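Local atomic coordinates of histone-lysine N-methyltransferase SETMAR (Homo sapiens, PDB entry 3BO5), a protein that dimethylates histone H3 through its SET domain and, fused to a DNA-binding mariner transposase, takes part in repairing DNA double-strand breaks. Residues I220-D225 and K230-A235. The protein carries 2 engineered substitutions. Numbering follows the deposited sequence.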
loop_
_atom_site.group_PDB
_atom_site.type_symbol
_atom_site.label_atom_id
_atom_site.label_comp_id
_atom_site.label_asym_id
_atom_site.label_seq_id
_atom_site.Cartn_x
_atom_site.Cartn_y
_atom_site.Cartn_z
ATOM N N ILE A 220 2.797 5.134 -3.081
ATOM C CA ILE A 220 2.330 6.438 -3.454
ATOM C C ILE A 220 0.962 6.658 -2.819
ATOM O O ILE A 220 0.104 5.811 -2.982
ATOM C CB ILE A 220 2.095 6.446 -5.021
ATOM C CG1 ILE A 220 3.416 6.209 -5.744
ATOM C CG2 ILE A 220 1.608 7.813 -5.496
ATOM C CD1 ILE A 220 4.495 7.073 -5.245
ATOM N N PRO A 221 0.750 7.800 -2.097
ATOM C CA PRO A 221 -0.650 8.081 -1.642
ATOM C C PRO A 221 -1.501 8.424 -2.847
ATOM O O PRO A 221 -1.138 9.295 -3.646
ATOM C CB PRO A 221 -0.480 9.315 -0.715
ATOM C CG PRO A 221 1.032 9.422 -0.426
ATOM C CD PRO A 221 1.720 8.803 -1.637
ATOM N N VAL A 222 -2.584 7.662 -3.038
ATOM C CA VAL A 222 -3.439 7.886 -4.186
ATOM C C VAL A 222 -4.849 8.176 -3.663
ATOM O O VAL A 222 -5.427 7.343 -2.964
ATOM C CB VAL A 222 -3.446 6.657 -5.111
ATOM C CG1 VAL A 222 -4.499 6.879 -6.208
ATOM C CG2 VAL A 222 -2.048 6.460 -5.743
ATOM N N ARG A 223 -5.370 9.370 -4.017
ATOM C CA ARG A 223 -6.764 9.663 -3.643
ATOM C C ARG A 223 -7.743 9.308 -4.715
ATOM O O ARG A 223 -7.477 9.538 -5.883
ATOM C CB ARG A 223 -6.907 11.135 -3.190
ATOM C CG ARG A 223 -6.259 11.367 -1.829
ATOM C CD ARG A 223 -6.149 12.813 -1.438
ATOM N NE ARG A 223 -5.689 12.858 -0.044
ATOM C CZ ARG A 223 -4.414 12.736 0.333
ATOM N NH1 ARG A 223 -3.442 12.528 -0.564
ATOM N NH2 ARG A 223 -4.112 12.823 1.637
ATOM N N ILE A 224 -8.894 8.775 -4.318
ATOM C CA ILE A 224 -9.918 8.344 -5.255
ATOM C C ILE A 224 -11.227 9.017 -4.803
ATOM O O ILE A 224 -11.488 10.148 -5.168
ATOM C CB ILE A 224 -10.046 6.847 -5.348
ATOM C CG1 ILE A 224 -8.613 6.249 -5.602
ATOM C CG2 ILE A 224 -11.055 6.436 -6.478
ATOM C CD1 ILE A 224 -8.554 4.754 -5.892
ATOM N N ASP A 225 -12.012 8.313 -3.996
ATOM C CA ASP A 225 -13.258 8.941 -3.500
ATOM C C ASP A 225 -13.070 9.853 -2.310
ATOM O O ASP A 225 -13.777 10.817 -2.133
ATOM C CB ASP A 225 -14.266 7.867 -3.115
ATOM C CG ASP A 225 -14.730 7.023 -4.278
ATOM O OD1 ASP A 225 -14.766 7.506 -5.369
ATOM O OD2 ASP A 225 -15.157 5.852 -4.098
ATOM N N LYS A 230 -5.383 6.099 -0.518
ATOM C CA LYS A 230 -4.960 4.751 -0.649
ATOM C C LYS A 230 -3.427 4.743 -0.669
ATOM O O LYS A 230 -2.798 5.662 -1.188
ATOM C CB LYS A 230 -5.456 4.260 -2.018
ATOM C CG LYS A 230 -6.930 4.419 -2.200
ATOM C CD LYS A 230 -7.761 3.831 -1.047
ATOM C CE LYS A 230 -9.255 3.902 -1.429
ATOM N NZ LYS A 230 -10.041 3.636 -0.124
ATOM N N LEU A 231 -2.844 3.726 -0.037
ATOM C CA LEU A 231 -1.383 3.616 0.057
ATOM C C LEU A 231 -1.023 2.582 -0.975
ATOM O O LEU A 231 -1.055 1.391 -0.737
ATOM C CB LEU A 231 -0.978 3.137 1.465
ATOM C CG LEU A 231 -1.399 4.103 2.589
ATOM C CD1 LEU A 231 -0.712 3.636 3.888
ATOM C CD2 LEU A 231 -1.189 5.563 2.277
ATOM N N ALA A 232 -0.757 3.094 -2.168
ATOM C CA ALA A 232 -0.717 2.205 -3.357
ATOM C C ALA A 232 0.706 1.813 -3.652
ATOM O O ALA A 232 1.534 2.706 -3.816
ATOM C CB ALA A 232 -1.319 2.973 -4.530
ATOM N N LEU A 233 0.994 0.513 -3.767
ATOM C CA LEU A 233 2.404 0.063 -4.011
ATOM C C LEU A 233 2.443 -0.295 -5.489
ATOM O O LEU A 233 1.590 -1.046 -5.994
ATOM C CB LEU A 233 2.752 -1.209 -3.229
ATOM C CG LEU A 233 2.847 -0.727 -1.771
ATOM C CD1 LEU A 233 1.929 -1.341 -0.765
ATOM C CD2 LEU A 233 4.242 -0.394 -1.349
ATOM N N PHE A 234 3.418 0.353 -6.154
ATOM C CA PHE A 234 3.690 0.079 -7.593
ATOM C C PHE A 234 5.032 -0.557 -7.750
ATOM O O PHE A 234 5.948 -0.315 -6.959
ATOM C CB PHE A 234 3.671 1.405 -8.399
ATOM C CG PHE A 234 2.319 2.086 -8.445
ATOM C CD1 PHE A 234 1.472 1.886 -9.510
ATOM C CD2 PHE A 234 1.968 2.966 -7.424
ATOM C CE1 PHE A 234 0.234 2.541 -9.550
ATOM C CE2 PHE A 234 0.704 3.572 -7.419
ATOM C CZ PHE A 234 -0.139 3.386 -8.451
ATOM N N ALA A 235 5.168 -1.393 -8.788
ATOM C CA ALA A 235 6.488 -1.990 -9.013
ATOM C C ALA A 235 7.487 -0.920 -9.417
ATOM O O ALA A 235 7.229 -0.175 -10.373
ATOM C CB ALA A 235 6.369 -3.056 -10.134
#
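Val-222 and Ala-232 meet on one face of a beta hairpin in the SET domain, whose antiparallel strands 217-223 and 230-235 pair Ile-220 with Ala-232, Pro-221 with Leu-231 and Val-222 with Lys-230. The hydrogen-bonded pair Ile-220/Ala-232 is joined by Ile-220 N to Ala-232 O at 2.8 Å and by the return bond from Ala-232 N to Ile-220 O. Val-222 and Lys-230 form a second such pair: Val-222 N reaches Lys-230 O (2.7 Å) and Lys-230 N returns to Val-222 O. The short strand segments are well off antiparallel, at 127°, so the ladder is strongly twisted.

The relief is on the face of Ile-220, Val-222, Lys-230, Ala-232 and Phe-234. Ala-232 is the low spot: its small CB leaves room for Val-222 CG2, which settles 3.8 Å from it. Val-222 CG2 also reaches the edge of the Phe-234 ring near its plane, 4.3 Å from CE2. Ile-220 comes at the ring obliquely, its side chain crossing that of Phe-234 at about a right angle; CG1, set beside the backbone N (chi1 -63°), stops 3.9 Å from CD2. Beyond Ala-232, Lys-230 CG, also beside its backbone N (chi1 -56°), lies 4.0 Å from Ile-224 CD1, the two side chains crossing at about a right angle.

Pro-221 and Leu-231 are on the other face, beside strand 181-185. Val-102 of strand 102-103 packs against Ile-220 and Val-222, on the side leading to the pre-SET zinc cluster, while strand 151-160 flanks 230-235. Between the two hydrogen-bonded pairs, the CA-H of Pro-221 points to Lys-230 O, 3.3 Å from CA, the same oxygen that accepts Val-222 N.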